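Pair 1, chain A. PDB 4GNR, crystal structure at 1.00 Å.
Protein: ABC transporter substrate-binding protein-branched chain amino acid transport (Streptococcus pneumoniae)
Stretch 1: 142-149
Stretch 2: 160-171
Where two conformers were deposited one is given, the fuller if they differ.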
# COMPACT_ATOMS: atom_id res chain seq x y z
N ASN A 142 18.30 -6.89 16.61
CA ASN A 142 18.74 -7.70 17.76
C ASN A 142 17.85 -7.50 18.98
O ASN A 142 18.29 -7.18 20.09
CB ASN A 142 20.21 -7.43 18.05
CG ASN A 142 21.12 -7.83 16.90
OD1 ASN A 142 20.95 -8.89 16.29
ND2 ASN A 142 22.13 -7.01 16.62
N ALA A 143 16.55 -7.62 18.72
CA ALA A 143 15.54 -7.51 19.77
C ALA A 143 14.97 -8.80 20.39
O ALA A 143 14.24 -9.52 19.73
CB ALA A 143 14.37 -6.64 19.22
N LYS A 144 15.32 -9.06 21.65
CA LYS A 144 14.83 -10.22 22.40
C LYS A 144 13.52 -9.89 23.15
O LYS A 144 12.83 -10.78 23.65
CB LYS A 144 15.88 -10.73 23.38
CG LYS A 144 17.17 -11.18 22.70
CD LYS A 144 18.18 -11.74 23.70
CE LYS A 144 17.66 -12.98 24.41
NZ LYS A 144 17.38 -14.10 23.47
N LYS A 145 13.18 -8.61 23.25
CA LYS A 145 11.94 -8.20 23.91
C LYS A 145 11.39 -7.03 23.09
O LYS A 145 12.13 -6.15 22.71
CB LYS A 145 12.12 -7.81 25.38
CG LYS A 145 12.60 -8.92 26.31
CD LYS A 145 12.77 -8.42 27.74
CE LYS A 145 13.29 -9.49 28.67
NZ LYS A 145 13.50 -9.00 30.06
N VAL A 146 10.08 -7.05 22.83
CA VAL A 146 9.42 -6.01 22.04
C VAL A 146 8.06 -5.68 22.65
O VAL A 146 7.49 -6.43 23.44
CB VAL A 146 9.12 -6.43 20.57
CG1 VAL A 146 10.40 -6.77 19.84
CG2 VAL A 146 8.09 -7.55 20.53
N VAL A 147 7.61 -4.48 22.29
CA VAL A 147 6.28 -4.03 22.55
C VAL A 147 5.53 -4.15 21.19
O VAL A 147 6.06 -3.80 20.16
CB VAL A 147 6.19 -2.55 22.98
CG1 VAL A 147 4.76 -2.06 23.01
CG2 VAL A 147 6.87 -2.35 24.33
N LEU A 148 4.31 -4.66 21.21
CA LEU A 148 3.42 -4.78 20.03
C LEU A 148 2.25 -3.81 20.33
O LEU A 148 1.59 -3.94 21.38
CB LEU A 148 2.96 -6.21 19.81
CG LEU A 148 2.09 -6.49 18.58
CD1 LEU A 148 2.76 -6.03 17.27
CD2 LEU A 148 1.72 -7.98 18.53
N TYR A 149 2.00 -2.87 19.41
CA TYR A 149 0.98 -1.79 19.61
C TYR A 149 0.20 -1.71 18.32
O TYR A 149 0.71 -1.22 17.33
CB TYR A 149 1.73 -0.53 20.02
CG TYR A 149 0.90 0.64 20.50
CD1 TYR A 149 -0.23 0.47 21.27
CD2 TYR A 149 1.37 1.93 20.36
CE1 TYR A 149 -0.93 1.58 21.80
CE2 TYR A 149 0.70 3.03 20.89
CZ TYR A 149 -0.45 2.85 21.60
OH TYR A 149 -1.12 3.92 22.15
N ILE A 160 -1.24 -8.25 10.32
CA ILE A 160 0.20 -8.12 10.51
C ILE A 160 0.56 -8.59 11.94
O ILE A 160 1.50 -9.35 12.15
CB ILE A 160 0.68 -6.67 10.26
CG1 ILE A 160 0.45 -6.29 8.80
CG2 ILE A 160 2.15 -6.54 10.67
CD1 ILE A 160 0.90 -4.88 8.47
N ALA A 161 -0.21 -8.14 12.93
CA ALA A 161 0.05 -8.51 14.32
C ALA A 161 -0.03 -10.04 14.52
O ALA A 161 0.82 -10.63 15.20
CB ALA A 161 -0.89 -7.80 15.26
N LYS A 162 -1.05 -10.66 13.94
CA LYS A 162 -1.22 -12.13 14.05
C LYS A 162 0.02 -12.86 13.53
O LYS A 162 0.56 -13.77 14.18
CB LYS A 162 -2.48 -12.59 13.33
CG LYS A 162 -2.70 -14.10 13.30
CD LYS A 162 -3.96 -14.47 12.51
CE LYS A 162 -4.18 -15.97 12.43
NZ LYS A 162 -3.47 -16.57 11.28
N SER A 163 0.47 -12.46 12.35
CA SER A 163 1.64 -13.08 11.75
C SER A 163 2.91 -12.82 12.58
O SER A 163 3.75 -13.72 12.77
CB SER A 163 1.79 -12.59 10.33
OG SER A 163 3.00 -13.08 9.80
N PHE A 164 3.06 -11.59 13.06
CA PHE A 164 4.19 -11.26 13.89
C PHE A 164 4.24 -12.17 15.14
O PHE A 164 5.27 -12.75 15.48
CB PHE A 164 4.15 -9.80 14.33
CG PHE A 164 5.29 -9.44 15.24
CD1 PHE A 164 6.53 -9.08 14.72
CD2 PHE A 164 5.16 -9.52 16.61
CE1 PHE A 164 7.60 -8.82 15.53
CE2 PHE A 164 6.26 -9.25 17.44
CZ PHE A 164 7.47 -8.89 16.88
N ARG A 165 3.10 -12.28 15.83
CA ARG A 165 3.05 -13.11 17.05
C ARG A 165 3.40 -14.57 16.77
O ARG A 165 4.06 -15.25 17.56
CB ARG A 165 1.70 -13.06 17.77
CG ARG A 165 1.31 -11.73 18.33
CD ARG A 165 0.03 -11.86 19.21
NE ARG A 165 -0.53 -10.56 19.58
CZ ARG A 165 -1.44 -9.93 18.85
NH1 ARG A 165 -1.95 -10.53 17.77
NH2 ARG A 165 -1.87 -8.73 19.18
N GLU A 166 2.95 -15.06 15.62
CA GLU A 166 3.23 -16.46 15.23
C GLU A 166 4.72 -16.73 15.03
O GLU A 166 5.25 -17.76 15.43
CB GLU A 166 2.51 -16.80 13.91
CG GLU A 166 1.00 -16.82 14.01
CD GLU A 166 0.30 -17.02 12.67
OE1 GLU A 166 0.92 -16.82 11.60
OE2 GLU A 166 -0.91 -17.35 12.70
N SER A 167 5.38 -15.77 14.39
CA SER A 167 6.80 -15.88 14.06
C SER A 167 7.81 -15.53 15.14
O SER A 167 8.86 -16.18 15.26
CB SER A 167 7.08 -14.94 12.87
OG SER A 167 6.25 -15.25 11.77
N TYR A 168 7.46 -14.55 15.96
CA TYR A 168 8.41 -14.02 16.94
C TYR A 168 8.70 -14.93 18.11
O TYR A 168 7.79 -15.39 18.76
CB TYR A 168 7.93 -12.62 17.36
CG TYR A 168 8.92 -11.87 18.22
CD1 TYR A 168 8.64 -11.57 19.54
CD2 TYR A 168 10.17 -11.52 17.72
CE1 TYR A 168 9.55 -10.89 20.33
CE2 TYR A 168 11.10 -10.87 18.51
CZ TYR A 168 10.79 -10.55 19.81
OH TYR A 168 11.71 -9.89 20.61
N LYS A 169 9.99 -15.19 18.38
CA LYS A 169 10.41 -16.10 19.45
C LYS A 169 10.91 -15.41 20.71
O LYS A 169 11.22 -16.07 21.70
CB LYS A 169 11.46 -17.11 18.94
CG LYS A 169 10.94 -17.97 17.77
CD LYS A 169 9.66 -18.71 18.09
CE LYS A 169 9.12 -19.44 16.88
NZ LYS A 169 7.80 -20.08 17.18
N GLY A 170 10.98 -14.09 20.66
CA GLY A 170 11.38 -13.30 21.80
C GLY A 170 10.15 -13.08 22.68
O GLY A 170 9.11 -13.73 22.52
N GLU A 171 10.29 -12.19 23.65
CA GLU A 171 9.19 -11.90 24.55
C GLU A 171 8.48 -10.60 24.19
O GLU A 171 9.11 -9.58 23.95
CB GLU A 171 9.66 -11.81 26.01
CG GLU A 171 8.50 -11.55 27.00
CD GLU A 171 8.94 -11.40 28.44
OE1 GLU A 171 10.16 -11.47 28.70
OE2 GLU A 171 8.06 -11.19 29.31

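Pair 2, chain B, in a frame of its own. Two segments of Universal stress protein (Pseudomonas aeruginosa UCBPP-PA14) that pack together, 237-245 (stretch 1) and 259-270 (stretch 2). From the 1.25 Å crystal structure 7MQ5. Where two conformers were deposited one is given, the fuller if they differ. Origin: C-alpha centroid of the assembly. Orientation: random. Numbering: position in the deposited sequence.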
# COMPACT_ATOMS: atom_id res chain seq x y z
N ASP B 237 7.28 14.22 6.82
CA ASP B 237 6.51 13.51 7.88
C ASP B 237 5.29 12.85 7.22
O ASP B 237 4.18 12.90 7.78
CB ASP B 237 6.12 14.45 9.03
CG ASP B 237 5.72 13.74 10.31
OD1 ASP B 237 6.08 12.56 10.47
OD2 ASP B 237 5.08 14.39 11.16
N ALA B 238 5.49 12.22 6.05
CA ALA B 238 4.37 11.59 5.32
C ALA B 238 3.69 10.56 6.22
O ALA B 238 4.39 9.80 6.93
CB ALA B 238 4.86 10.94 4.05
N VAL B 239 2.37 10.48 6.13
CA VAL B 239 1.59 9.49 6.93
C VAL B 239 1.29 8.25 6.07
O VAL B 239 1.10 7.17 6.65
CB VAL B 239 0.33 10.16 7.52
CG1 VAL B 239 -0.69 10.55 6.47
CG2 VAL B 239 -0.27 9.30 8.61
N VAL B 240 1.28 8.40 4.75
CA VAL B 240 1.12 7.26 3.80
C VAL B 240 2.11 7.46 2.66
O VAL B 240 2.19 8.59 2.16
CB VAL B 240 -0.30 7.15 3.20
CG1 VAL B 240 -0.39 6.01 2.20
CG2 VAL B 240 -1.37 7.03 4.27
N THR B 241 2.79 6.39 2.27
CA THR B 241 3.62 6.38 1.05
C THR B 241 3.03 5.29 0.14
O THR B 241 2.80 4.18 0.61
CB THR B 241 5.11 6.14 1.35
OG1 THR B 241 5.57 7.15 2.25
CG2 THR B 241 5.96 6.20 0.10
N VAL B 242 2.82 5.62 -1.12
CA VAL B 242 2.30 4.68 -2.13
C VAL B 242 3.47 4.31 -3.04
O VAL B 242 4.10 5.23 -3.61
CB VAL B 242 1.13 5.27 -2.93
CG1 VAL B 242 0.60 4.24 -3.90
CG2 VAL B 242 0.04 5.81 -2.00
N ILE B 243 3.74 3.02 -3.16
CA ILE B 243 4.86 2.52 -3.99
C ILE B 243 4.38 1.39 -4.89
O ILE B 243 3.31 0.79 -4.63
CB ILE B 243 6.05 2.04 -3.13
CG1 ILE B 243 5.73 0.74 -2.39
CG2 ILE B 243 6.54 3.13 -2.19
CD1 ILE B 243 6.91 0.14 -1.67
N GLY B 244 5.14 1.16 -5.95
CA GLY B 244 4.93 -0.00 -6.82
C GLY B 244 6.12 -0.93 -6.73
O GLY B 244 7.24 -0.46 -6.44
N THR B 245 5.88 -2.22 -6.88
CA THR B 245 6.95 -3.22 -6.99
C THR B 245 7.59 -3.12 -8.38
O THR B 245 7.09 -2.38 -9.25
CB THR B 245 6.40 -4.60 -6.61
OG1 THR B 245 5.34 -4.91 -7.52
CG2 THR B 245 5.91 -4.65 -5.19
N THR B 259 14.40 -1.88 -4.46
CA THR B 259 13.94 -0.57 -3.94
C THR B 259 12.79 -0.78 -2.96
O THR B 259 12.84 -0.26 -1.84
CB THR B 259 13.54 0.40 -5.06
OG1 THR B 259 14.72 0.69 -5.82
CG2 THR B 259 12.94 1.69 -4.55
N ALA B 260 11.77 -1.52 -3.38
CA ALA B 260 10.60 -1.71 -2.50
C ALA B 260 11.01 -2.49 -1.24
O ALA B 260 10.48 -2.17 -0.17
CB ALA B 260 9.47 -2.37 -3.25
N GLU B 261 11.94 -3.45 -1.35
CA GLU B 261 12.36 -4.21 -0.15
C GLU B 261 12.95 -3.25 0.89
O GLU B 261 12.52 -3.25 2.06
CB GLU B 261 13.40 -5.27 -0.52
CG GLU B 261 12.83 -6.47 -1.24
CD GLU B 261 13.86 -7.52 -1.61
OE1 GLU B 261 15.06 -7.23 -1.49
OE2 GLU B 261 13.45 -8.62 -2.01
N VAL B 262 13.89 -2.41 0.46
CA VAL B 262 14.55 -1.48 1.41
C VAL B 262 13.54 -0.46 1.94
O VAL B 262 13.48 -0.23 3.15
CB VAL B 262 15.76 -0.79 0.76
CG1 VAL B 262 16.36 0.27 1.67
CG2 VAL B 262 16.82 -1.81 0.35
N VAL B 263 12.75 0.15 1.05
CA VAL B 263 11.79 1.20 1.49
C VAL B 263 10.78 0.62 2.50
O VAL B 263 10.50 1.27 3.52
CB VAL B 263 11.13 1.82 0.24
CG1 VAL B 263 9.95 2.71 0.57
CG2 VAL B 263 12.16 2.54 -0.61
N LEU B 264 10.24 -0.56 2.23
CA LEU B 264 9.21 -1.14 3.13
C LEU B 264 9.77 -1.42 4.52
O LEU B 264 9.00 -1.35 5.49
CB LEU B 264 8.65 -2.41 2.49
CG LEU B 264 7.43 -2.19 1.61
CD1 LEU B 264 7.26 -3.31 0.58
CD2 LEU B 264 6.19 -2.01 2.47
N ASP B 265 11.06 -1.72 4.62
CA ASP B 265 11.72 -2.02 5.91
C ASP B 265 12.26 -0.75 6.58
O ASP B 265 12.81 -0.88 7.67
CB ASP B 265 12.87 -3.01 5.72
CG ASP B 265 12.49 -4.49 5.82
OD1 ASP B 265 11.31 -4.79 6.14
OD2 ASP B 265 13.38 -5.33 5.58
N THR B 266 12.07 0.42 5.95
CA THR B 266 12.66 1.70 6.46
C THR B 266 11.57 2.73 6.77
O THR B 266 11.71 3.49 7.73
CB THR B 266 13.66 2.29 5.45
OG1 THR B 266 14.63 1.30 5.14
CG2 THR B 266 14.35 3.55 5.93
N LEU B 267 10.54 2.79 5.95
CA LEU B 267 9.52 3.85 6.13
C LEU B 267 8.85 3.74 7.49
O LEU B 267 8.61 2.61 7.98
CB LEU B 267 8.46 3.72 5.03
CG LEU B 267 8.89 4.15 3.63
CD1 LEU B 267 7.84 3.72 2.62
CD2 LEU B 267 9.12 5.65 3.55
N GLU B 268 8.50 4.90 8.04
CA GLU B 268 7.73 5.01 9.30
C GLU B 268 6.27 5.34 8.96
O GLU B 268 5.43 5.26 9.86
CB GLU B 268 8.37 6.05 10.22
CG GLU B 268 9.78 5.66 10.65
CD GLU B 268 10.48 6.58 11.62
OE1 GLU B 268 10.23 7.80 11.59
OE2 GLU B 268 11.27 6.07 12.45
N SER B 269 5.99 5.72 7.72
CA SER B 269 4.62 5.97 7.24
C SER B 269 3.92 4.63 7.01
O SER B 269 4.59 3.60 6.88
CB SER B 269 4.64 6.74 5.92
OG SER B 269 5.20 5.94 4.88
N ASP B 270 2.60 4.66 6.95
CA ASP B 270 1.88 3.51 6.36
C ASP B 270 2.40 3.35 4.93
O ASP B 270 2.88 4.35 4.33
CB ASP B 270 0.37 3.74 6.31
CG ASP B 270 -0.34 3.73 7.65
OD1 ASP B 270 0.31 3.58 8.70
OD2 ASP B 270 -1.58 3.87 7.61

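Both pairs set a strand against a helix that runs nearly antiparallel to it, at 157° between their directions. The helix axis passes 10.2 Å from the strand axis in pair 1 and 9.4 Å in pair 2. After the helix the chain turns and comes alongside the strand as a parallel neighbour. Fourteen central residues superpose with an RMSD of 0.8 Å.

The parallel bridge is the same in both. Lys A145 pairs with Glu A171, and Val B240 with Asp B270. Two backbone hydrogen bonds hold each. In pair 1, Glu A171 N donates to Lys A144 O (2.9 Å) and Val A146 N to Glu A171 O (2.9 Å). In pair 2, Asp B270 N donates to Val B239 O (2.9 Å) and Thr B241 N to Asp B270 O (2.9 Å). Lys A145 and Glu A171 carry opposite charges, but NZ of Lys A145 lies 4.4 Å from OE1 of Glu A171, beyond a salt bridge.

Under the helix, Leu A148 matches Ile B243, and both point toward the helix. Each meets an alanine: Leu A148 CD2 is 4.2 Å from Ala A161 CB, and Ile B243 CD1 is 3.9 Å from Ala B260 CB. One turn further along the helix the residues differ. Leu A148 CD2 also touches Phe A164 CD2 (4.2 Å) and lies over one face of the Arg A165 guanidinium, 3.6 Å from its NE. Ile B243 meets aliphatic groups instead, with CG2 4.4 Å from Val B263 CG1 and CD1 4.1 Å from Leu B264 CG.

The clearest contrast is near the turn. Tyr A168 matches Leu B267, and Gly A170 matches Ser B269. The Tyr A168 OH donates to Ala A143 O (2.7 Å). It also fills the space beside Gly A170: an ideal CB there would lie 2.2 Å from Tyr A168 OH and 2.7 Å from Lys A144 O, a clash with each. Pair 2 has a shorter leucine and does place a side chain here. Ser B269 CB sits 3.2 Å from Ala B238 O, and Thr B241 OG1 donates to Ser B269 OG (2.9 Å).

Val A146, the match of Thr B241, makes apolar contacts instead: its CG2 lies 3.9 Å from Phe A164 CZ, at the ring edge, and 3.7 Å from Tyr A168 CE1. Thr B241 CB keeps an apolar neighbour too, 3.9 Å from Leu B267 CD1.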